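Local structure of PrgZ (Enterococcus faecalis, 4FAJ) at residues T85-G93 / V234-L244; L161-K169 / I193-F202. The protein binds peptide pheromone outside the cell as a membrane-anchored receptor of the solute-binding protein family 5, and probably serves peptide uptake. All coordinates share one frame; numbering follows the deposited sequence.

Contact 1: T85-G93 / V234-L244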
loop_
_atom_site.group_PDB
_atom_site.type_symbol
_atom_site.label_atom_id
_atom_site.label_comp_id
_atom_site.label_asym_id
_atom_site.label_seq_id
_atom_site.Cartn_x
_atom_site.Cartn_y
_atom_site.Cartn_z
ATOM N N THR A 85 1.998 5.777 -6.444
ATOM C CA THR A 85 1.755 7.194 -6.735
ATOM C C THR A 85 2.294 7.642 -8.111
ATOM O O THR A 85 1.608 8.365 -8.854
ATOM C CB THR A 85 2.325 8.102 -5.620
ATOM O OG1 THR A 85 1.520 7.955 -4.439
ATOM C CG2 THR A 85 2.317 9.584 -6.058
ATOM N N LEU A 86 3.503 7.209 -8.470
ATOM C CA LEU A 86 4.032 7.559 -9.785
ATOM C C LEU A 86 3.143 6.976 -10.886
ATOM O O LEU A 86 2.753 7.679 -11.819
ATOM C CB LEU A 86 5.452 7.056 -9.971
ATOM C CG LEU A 86 6.031 7.247 -11.377
ATOM C CD1 LEU A 86 6.055 8.718 -11.767
ATOM C CD2 LEU A 86 7.434 6.626 -11.416
ATOM N N LEU A 87 2.820 5.694 -10.766
ATOM C CA LEU A 87 1.991 5.023 -11.779
ATOM C C LEU A 87 0.583 5.631 -11.854
ATOM O O LEU A 87 0.015 5.738 -12.948
ATOM C CB LEU A 87 1.934 3.499 -11.550
ATOM C CG LEU A 87 3.168 2.681 -11.933
ATOM C CD1 LEU A 87 2.950 1.178 -11.614
ATOM C CD2 LEU A 87 3.560 2.852 -13.385
ATOM N N ALA A 88 0.024 6.055 -10.718
ATOM C CA ALA A 88 -1.288 6.720 -10.718
ATOM C C ALA A 88 -1.266 8.043 -11.501
ATOM O O ALA A 88 -2.306 8.521 -11.948
ATOM C CB ALA A 88 -1.791 6.940 -9.283
ATOM N N ASN A 89 -0.072 8.593 -11.704
ATOM C CA ASN A 89 0.109 9.882 -12.383
ATOM C C ASN A 89 0.701 9.817 -13.811
ATOM O O ASN A 89 0.424 10.711 -14.632
ATOM C CB ASN A 89 0.921 10.802 -11.483
ATOM C CG ASN A 89 0.118 11.305 -10.311
ATOM O OD1 ASN A 89 -0.706 12.207 -10.459
ATOM N ND2 ASN A 89 0.348 10.731 -9.133
ATOM N N VAL A 90 1.483 8.778 -14.120
ATOM C CA VAL A 90 1.947 8.566 -15.495
ATOM C C VAL A 90 1.115 7.534 -16.260
ATOM O O VAL A 90 1.207 7.453 -17.483
ATOM C CB VAL A 90 3.489 8.279 -15.594
ATOM C CG1 VAL A 90 4.287 9.450 -15.007
ATOM C CG2 VAL A 90 3.863 6.943 -14.930
ATOM N N MET A 91 0.269 6.783 -15.551
ATOM C CA MET A 91 -0.658 5.851 -16.171
ATOM C C MET A 91 -2.091 6.139 -15.701
ATOM O O MET A 91 -2.328 7.056 -14.904
ATOM C CB MET A 91 -0.268 4.397 -15.861
ATOM C CG MET A 91 1.061 3.986 -16.455
ATOM S SD MET A 91 1.323 2.216 -16.444
ATOM C CE MET A 91 0.314 1.669 -17.831
ATOM N N GLU A 92 -3.038 5.380 -16.239
ATOM C CA GLU A 92 -4.458 5.519 -15.905
ATOM C C GLU A 92 -5.163 4.190 -16.140
ATOM O O GLU A 92 -4.775 3.420 -17.017
ATOM C CB GLU A 92 -5.100 6.600 -16.778
ATOM C CG GLU A 92 -6.553 6.890 -16.432
ATOM C CD GLU A 92 -7.129 8.010 -17.252
ATOM O OE1 GLU A 92 -7.266 7.850 -18.493
ATOM O OE2 GLU A 92 -7.459 9.047 -16.646
ATOM N N GLY A 93 -6.182 3.919 -15.331
ATOM C CA GLY A 93 -6.985 2.709 -15.449
ATOM C C GLY A 93 -8.417 3.011 -15.857
ATOM O O GLY A 93 -8.748 4.130 -16.280
ATOM N N VAL A 234 5.492 1.842 -21.864
ATOM C CA VAL A 234 4.623 2.720 -22.636
ATOM C C VAL A 234 3.440 3.042 -21.730
ATOM O O VAL A 234 2.734 2.140 -21.265
ATOM C CB VAL A 234 4.137 2.066 -23.949
ATOM C CG1 VAL A 234 3.039 2.908 -24.605
ATOM C CG2 VAL A 234 5.302 1.905 -24.921
ATOM N N THR A 235 3.247 4.323 -21.453
ATOM C CA THR A 235 2.269 4.757 -20.462
ATOM C C THR A 235 1.114 5.515 -21.115
ATOM O O THR A 235 1.110 5.720 -22.328
ATOM C CB THR A 235 2.942 5.612 -19.386
ATOM O OG1 THR A 235 3.447 6.815 -19.974
ATOM C CG2 THR A 235 4.073 4.824 -18.720
ATOM N N ASN A 236 0.123 5.897 -20.316
ATOM C CA ASN A 236 -1.117 6.455 -20.869
ATOM C C ASN A 236 -1.809 7.499 -20.005
ATOM O O ASN A 236 -3.011 7.747 -20.186
ATOM C CB ASN A 236 -2.110 5.312 -21.106
ATOM C CG ASN A 236 -2.524 4.628 -19.810
ATOM O OD1 ASN A 236 -1.781 4.639 -18.825
ATOM N ND2 ASN A 236 -3.715 4.030 -19.803
ATOM N N GLY A 237 -1.075 8.112 -19.078
ATOM C CA GLY A 237 -1.668 8.982 -18.072
ATOM C C GLY A 237 -1.517 10.467 -18.322
ATOM O O GLY A 237 -1.122 10.896 -19.396
ATOM N N ALA A 238 -1.849 11.243 -17.301
ATOM C CA ALA A 238 -1.810 12.701 -17.364
ATOM C C ALA A 238 -0.410 13.229 -17.663
ATOM O O ALA A 238 -0.252 14.265 -18.317
ATOM C CB ALA A 238 -2.326 13.284 -16.054
ATOM N N PHE A 239 0.595 12.509 -17.174
ATOM C CA PHE A 239 1.989 12.867 -17.371
ATOM C C PHE A 239 2.766 11.710 -17.968
ATOM O O PHE A 239 2.339 10.569 -17.878
ATOM C CB PHE A 239 2.596 13.280 -16.030
ATOM C CG PHE A 239 1.846 14.378 -15.361
ATOM C CD1 PHE A 239 2.133 15.707 -15.649
ATOM C CD2 PHE A 239 0.834 14.091 -14.449
ATOM C CE1 PHE A 239 1.422 16.737 -15.039
ATOM C CE2 PHE A 239 0.132 15.107 -13.841
ATOM C CZ PHE A 239 0.425 16.440 -14.141
ATOM N N ASN A 240 3.883 12.027 -18.620
ATOM C CA ASN A 240 4.843 11.037 -19.093
ATOM C C ASN A 240 6.022 11.009 -18.131
ATOM O O ASN A 240 6.347 12.019 -17.530
ATOM C CB ASN A 240 5.396 11.411 -20.472
ATOM C CG ASN A 240 4.387 11.255 -21.588
ATOM O OD1 ASN A 240 3.484 10.431 -21.519
ATOM N ND2 ASN A 240 4.573 12.037 -22.657
ATOM N N LEU A 241 6.672 9.869 -17.984
ATOM C CA LEU A 241 7.900 9.811 -17.174
ATOM C C LEU A 241 9.047 10.204 -18.090
ATOM O O LEU A 241 9.369 9.465 -19.021
ATOM C CB LEU A 241 8.117 8.418 -16.595
ATOM C CG LEU A 241 9.390 8.228 -15.750
ATOM C CD1 LEU A 241 9.348 9.069 -14.483
ATOM C CD2 LEU A 241 9.593 6.754 -15.405
ATOM N N THR A 242 9.629 11.381 -17.856
ATOM C CA THR A 242 10.650 11.934 -18.763
ATOM C C THR A 242 12.089 11.855 -18.224
ATOM O O THR A 242 13.036 11.977 -18.996
ATOM C CB THR A 242 10.312 13.393 -19.181
ATOM O OG1 THR A 242 10.021 14.185 -18.023
ATOM C CG2 THR A 242 9.092 13.416 -20.114
ATOM N N ASN A 243 12.256 11.639 -16.918
ATOM C CA ASN A 243 13.593 11.533 -16.319
ATOM C C ASN A 243 13.583 10.596 -15.119
ATOM O O ASN A 243 12.955 10.892 -14.110
ATOM C CB ASN A 243 14.078 12.923 -15.887
ATOM C CG ASN A 243 15.574 12.984 -15.652
ATOM O OD1 ASN A 243 16.219 11.983 -15.343
ATOM N ND2 ASN A 243 16.141 14.183 -15.804
ATOM N N LEU A 244 14.245 9.449 -15.249
ATOM C CA LEU A 244 14.406 8.500 -14.142
ATOM C C LEU A 244 15.582 7.598 -14.495
ATOM O O LEU A 244 15.467 6.721 -15.350
ATOM C CB LEU A 244 13.139 7.658 -13.894
ATOM C CG LEU A 244 13.054 6.975 -12.518
ATOM C CD1 LEU A 244 11.694 6.313 -12.301
ATOM C CD2 LEU A 244 14.119 5.954 -12.310
HETATM O O HOH W 1 -2.906 9.884 -14.797
HETATM O O HOH W 2 -5.638 7.174 -20.719
#

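Contact 2: L161-K169 / I193-F202. With GOL (glycerol), chain C.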
loop_
_atom_site.group_PDB
_atom_site.type_symbol
_atom_site.label_atom_id
_atom_site.label_comp_id
_atom_site.label_asym_id
_atom_site.label_seq_id
_atom_site.Cartn_x
_atom_site.Cartn_y
_atom_site.Cartn_z
ATOM N N LEU A 161 -5.575 -9.642 -5.579
ATOM C CA LEU A 161 -6.540 -8.622 -5.998
ATOM C C LEU A 161 -7.483 -9.075 -7.114
ATOM O O LEU A 161 -8.520 -8.437 -7.352
ATOM C CB LEU A 161 -5.808 -7.363 -6.468
ATOM C CG LEU A 161 -5.010 -6.603 -5.413
ATOM C CD1 LEU A 161 -4.169 -5.496 -6.061
ATOM C CD2 LEU A 161 -5.929 -6.030 -4.356
ATOM N N PHE A 162 -7.105 -10.151 -7.807
ATOM C CA PHE A 162 -7.887 -10.708 -8.908
ATOM C C PHE A 162 -8.764 -11.896 -8.503
ATOM O O PHE A 162 -9.467 -12.456 -9.348
ATOM C CB PHE A 162 -6.946 -11.093 -10.062
ATOM C CG PHE A 162 -6.395 -9.904 -10.797
ATOM C CD1 PHE A 162 -5.381 -9.144 -10.243
ATOM C CD2 PHE A 162 -6.929 -9.510 -12.010
ATOM C CE1 PHE A 162 -4.887 -8.030 -10.898
ATOM C CE2 PHE A 162 -6.437 -8.387 -12.675
ATOM C CZ PHE A 162 -5.420 -7.653 -12.119
ATOM N N SER A 163 -8.755 -12.246 -7.211
ATOM C CA SER A 163 -9.409 -13.467 -6.717
ATOM C C SER A 163 -10.909 -13.493 -6.914
ATOM O O SER A 163 -11.490 -14.568 -7.045
ATOM C CB SER A 163 -9.099 -13.685 -5.232
ATOM O OG SER A 163 -7.704 -13.791 -5.051
ATOM N N ALA A 164 -11.536 -12.321 -6.956
ATOM C CA ALA A 164 -12.982 -12.215 -7.209
ATOM C C ALA A 164 -13.428 -12.713 -8.588
ATOM O O ALA A 164 -14.576 -13.125 -8.762
ATOM C CB ALA A 164 -13.438 -10.768 -7.002
ATOM N N ILE A 165 -12.524 -12.684 -9.564
ATOM C CA ILE A 165 -12.864 -13.015 -10.946
ATOM C C ILE A 165 -12.905 -14.526 -11.132
ATOM O O ILE A 165 -12.030 -15.237 -10.643
ATOM C CB ILE A 165 -11.848 -12.392 -11.935
ATOM C CG1 ILE A 165 -11.881 -10.867 -11.832
ATOM C CG2 ILE A 165 -12.128 -12.832 -13.381
ATOM C CD1 ILE A 165 -10.793 -10.161 -12.648
ATOM N N LYS A 166 -13.917 -15.005 -11.852
ATOM C CA LYS A 166 -14.070 -16.440 -12.099
ATOM C C LYS A 166 -12.795 -17.039 -12.701
ATOM O O LYS A 166 -12.165 -16.451 -13.591
ATOM C CB LYS A 166 -15.264 -16.730 -13.002
ATOM C CG LYS A 166 -15.750 -18.176 -12.935
ATOM C CD LYS A 166 -16.287 -18.688 -14.270
ATOM C CE LYS A 166 -17.460 -17.872 -14.769
ATOM N NZ LYS A 166 -18.189 -18.519 -15.904
ATOM N N ASN A 167 -12.421 -18.202 -12.168
ATOM C CA ASN A 167 -11.232 -18.962 -12.568
ATOM C C ASN A 167 -9.898 -18.426 -12.058
ATOM O O ASN A 167 -8.880 -19.096 -12.215
ATOM C CB ASN A 167 -11.185 -19.192 -14.088
ATOM C CG ASN A 167 -12.323 -20.062 -14.576
ATOM O OD1 ASN A 167 -12.774 -20.955 -13.866
ATOM N ND2 ASN A 167 -12.801 -19.803 -15.789
ATOM N N ALA A 168 -9.879 -17.246 -11.437
ATOM C CA ALA A 168 -8.628 -16.705 -10.891
ATOM C C ALA A 168 -8.043 -17.648 -9.831
ATOM O O ALA A 168 -6.824 -17.783 -9.736
ATOM C CB ALA A 168 -8.839 -15.316 -10.307
ATOM N N LYS A 169 -8.925 -18.294 -9.059
ATOM C CA LYS A 169 -8.542 -19.288 -8.046
ATOM C C LYS A 169 -7.991 -20.556 -8.703
ATOM O O LYS A 169 -6.979 -21.088 -8.265
ATOM C CB LYS A 169 -9.738 -19.645 -7.138
ATOM C CG LYS A 169 -9.458 -20.777 -6.119
ATOM C CD LYS A 169 -10.648 -21.075 -5.183
ATOM C CE LYS A 169 -10.279 -22.169 -4.167
ATOM N NZ LYS A 169 -11.269 -22.345 -3.049
ATOM N N ILE A 193 -16.682 -9.011 -17.795
ATOM C CA ILE A 193 -16.005 -9.716 -16.694
ATOM C C ILE A 193 -17.045 -10.488 -15.908
ATOM O O ILE A 193 -18.109 -9.935 -15.586
ATOM C CB ILE A 193 -15.347 -8.728 -15.719
ATOM C CG1 ILE A 193 -14.350 -7.814 -16.440
ATOM C CG2 ILE A 193 -14.657 -9.462 -14.555
ATOM C CD1 ILE A 193 -14.266 -6.449 -15.803
ATOM N N GLU A 194 -16.747 -11.755 -15.596
ATOM C CA GLU A 194 -17.590 -12.537 -14.695
ATOM C C GLU A 194 -16.911 -12.815 -13.348
ATOM O O GLU A 194 -15.791 -13.324 -13.286
ATOM C CB GLU A 194 -18.040 -13.855 -15.328
ATOM C CG GLU A 194 -18.901 -14.659 -14.371
ATOM C CD GLU A 194 -20.040 -15.346 -15.034
ATOM O OE1 GLU A 194 -21.172 -14.811 -14.943
ATOM O OE2 GLU A 194 -19.811 -16.412 -15.654
ATOM N N LEU A 195 -17.623 -12.483 -12.276
ATOM C CA LEU A 195 -17.166 -12.716 -10.920
ATOM C C LEU A 195 -17.725 -14.023 -10.345
ATOM O O LEU A 195 -18.756 -14.539 -10.787
ATOM C CB LEU A 195 -17.591 -11.552 -10.036
ATOM C CG LEU A 195 -17.234 -10.138 -10.497
ATOM C CD1 LEU A 195 -17.723 -9.138 -9.456
ATOM C CD2 LEU A 195 -15.746 -9.987 -10.730
ATOM N N VAL A 196 -17.035 -14.550 -9.341
ATOM C CA VAL A 196 -17.483 -15.762 -8.668
ATOM C C VAL A 196 -18.785 -15.487 -7.914
ATOM O O VAL A 196 -19.706 -16.295 -7.953
ATOM C CB VAL A 196 -16.400 -16.315 -7.739
ATOM C CG1 VAL A 196 -16.947 -17.471 -6.885
ATOM C CG2 VAL A 196 -15.210 -16.780 -8.567
ATOM N N GLU A 197 -18.867 -14.330 -7.267
ATOM C CA GLU A 197 -20.061 -13.938 -6.520
ATOM C C GLU A 197 -20.180 -12.414 -6.555
ATOM O O GLU A 197 -19.227 -11.740 -6.942
ATOM C CB GLU A 197 -19.940 -14.416 -5.073
ATOM C CG GLU A 197 -18.715 -13.862 -4.356
ATOM C CD GLU A 197 -18.624 -14.291 -2.897
ATOM O OE1 GLU A 197 -19.110 -15.395 -2.551
ATOM O OE2 GLU A 197 -18.056 -13.517 -2.095
ATOM N N PRO A 198 -21.335 -11.866 -6.134
ATOM C CA PRO A 198 -21.466 -10.411 -6.105
ATOM C C PRO A 198 -20.431 -9.803 -5.177
ATOM O O PRO A 198 -20.226 -10.287 -4.061
ATOM C CB PRO A 198 -22.888 -10.190 -5.570
ATOM C CG PRO A 198 -23.610 -11.421 -5.916
ATOM C CD PRO A 198 -22.611 -12.534 -5.820
ATOM N N THR A 199 -19.760 -8.770 -5.662
ATOM C CA THR A 199 -18.632 -8.193 -4.965
ATOM C C THR A 199 -18.787 -6.669 -4.995
ATOM O O THR A 199 -18.414 -6.025 -5.982
ATOM C CB THR A 199 -17.294 -8.633 -5.615
ATOM O OG1 THR A 199 -17.265 -10.067 -5.786
ATOM C CG2 THR A 199 -16.129 -8.192 -4.766
ATOM N N PRO A 200 -19.330 -6.086 -3.908
ATOM C CA PRO A 200 -19.652 -4.655 -3.860
ATOM C C PRO A 200 -18.503 -3.703 -4.153
ATOM O O PRO A 200 -18.747 -2.621 -4.692
ATOM C CB PRO A 200 -20.141 -4.451 -2.424
ATOM C CG PRO A 200 -20.633 -5.762 -2.012
ATOM C CD PRO A 200 -19.766 -6.773 -2.681
ATOM N N TYR A 201 -17.280 -4.091 -3.793
ATOM C CA TYR A 201 -16.096 -3.262 -4.009
ATOM C C TYR A 201 -15.358 -3.530 -5.337
ATOM O O TYR A 201 -14.257 -2.995 -5.549
ATOM C CB TYR A 201 -15.115 -3.388 -2.818
ATOM C CG TYR A 201 -14.744 -4.821 -2.480
ATOM C CD1 TYR A 201 -15.407 -5.512 -1.466
ATOM C CD2 TYR A 201 -13.761 -5.487 -3.195
ATOM C CE1 TYR A 201 -15.086 -6.827 -1.168
ATOM C CE2 TYR A 201 -13.436 -6.783 -2.913
ATOM C CZ TYR A 201 -14.102 -7.456 -1.902
ATOM O OH TYR A 201 -13.762 -8.747 -1.630
ATOM N N PHE A 202 -15.947 -4.301 -6.248
ATOM C CA PHE A 202 -15.223 -4.671 -7.473
ATOM C C PHE A 202 -14.861 -3.465 -8.347
ATOM O O PHE A 202 -13.764 -3.403 -8.885
ATOM C CB PHE A 202 -15.956 -5.738 -8.301
ATOM C CG PHE A 202 -15.125 -6.261 -9.446
ATOM C CD1 PHE A 202 -15.453 -5.964 -10.760
ATOM C CD2 PHE A 202 -13.978 -7.008 -9.195
ATOM C CE1 PHE A 202 -14.674 -6.429 -11.823
ATOM C CE2 PHE A 202 -13.177 -7.462 -10.248
ATOM C CZ PHE A 202 -13.530 -7.168 -11.568
HETATM C C1 GOL C . -10.186 -9.357 -4.453
HETATM O O1 GOL C . -10.500 -9.873 -5.733
HETATM C C2 GOL C . -10.777 -10.206 -3.330
HETATM O O2 GOL C . -12.179 -10.269 -3.487
HETATM C C3 GOL C . -10.454 -9.581 -1.971
HETATM O O3 GOL C . -9.226 -10.060 -1.450
HETATM O O HOH W 3 -16.333 -12.795 -6.579
#

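Contact 1: T85-G93 / V234-L244
The Phe239 ring meets the end of helix 81-90 at its edge: Asn89 O lies in the ring plane, 3.4 Å from Phe239 CD2. That same Asn89 O accepts a hydrogen bond from Phe239 N at 3.1 Å. The second flat group, the Asn236 carboxamide, reads the backbone of Glu92 from both ends. Its ND2 donates a hydrogen bond to Glu92 O (3.0 Å, with Glu92 O 15° out of the Asn236 amide plane), while OD1 accepts one from Glu92 N, which stands above the carbonyl plane. With CG between its own N and carbonyl carbon (chi1 64°), the Asn236 side chain crosses Met91 at about a right angle, OD1 3.3 Å from Met91 CB.

Val90 O receives weak bonds from Asn236 N and Gly237 N, so the last two helix carbonyls, of Asn89 and Val90, are taken by the loop and the first strand residue. Val90 CA makes a CH...O contact with Phe239 O at 3.1 Å, and Val90 CG1 reaches Leu241 CB. A water links Glu92 OE1 to Asn236 O; OE1 is also hydrogen-bonded to Trp262, while OE2 has a salt bridge with Arg96 and a hydrogen bond with Tyr261. The side chains of Glu92 and zinc ligand Asp263 are about 6 Å apart. The helix end thus lies against edge strand 239-243, and Ile255 of neighbouring strand 252-257 touches Leu86, Val90 and Phe239.

Contact 2: L161-K169 / I193-F202
Ala164 O is gripped by two donors: Val196 N, 2.9 Å away, and a water at 2.8 Å that in turn accepts from Glu197 N. Leu195 CA adds a CH...O contact to the same oxygen. Two residues along, Lys166 N donates to Glu194 O with a nearly straight N-H (169°), and these two bonds bracket a single bridge between Ile165 and Leu195.

Beyond the backbone, Lys166 NZ forms a salt bridge with Glu194 OE2 at 2.7 Å, on the anti lone pair, the one away from OE1. The lysine sets out with CG opposite its own N (chi1 -161°) and then bends at chi2 and chi3, which brings CE and NZ over to the carboxylate; the two chains cross obliquely. Glu194 OE1 has a weak bond from Asn116.

On the apolar side the Phe202 ring carries Leu195 CD2 over the centre of one face, 3.5 Å above the plane. Ile165 crosses Phe202 at about a right angle, its CG1 4.0 Å from Phe202 CE2, and also touches Ile193 CG2. Tyr121 meets Phe202 edge-to-face.

A glycerol, probably from the crystallisation liquor, joins the segments: its O1 accepts from Ala164 N, and its O2 lies at the Tyr201 ring edge, 2.9 Å from Tyr201 OH. The contact lies away from the annotated zinc sites. It is a single beta bridge at Ile165, where a type I turn (Phe162 to Ile165) runs into a type II turn (Ile165 to Ala168), pairing the loop before helix 168-172 with Leu195, just beyond strand 190-194 of its antiparallel sheet.

From the N terminus the chain runs through strand 61-66 into helix 81-90, whose end opens contact 1. About 140 residues pass before 234-244 returns to close that loop, and contact 2 is nested wholly inside it. Its first segment, 161-169, follows helix 139-150; its second, 193-202, comes back 24 residues later, starting on the last residues of the second strand of the 183-186/190-194 hairpin. Contact 1 ties helix 81-90 to the edge of the mixed sheet that also holds strand 61-66, whereas contact 2 ties the loop between helices 139-150 and 168-172 to the end of strand 190-194 in the antiparallel sheet. Their centres are 27 Å apart, and they do not touch.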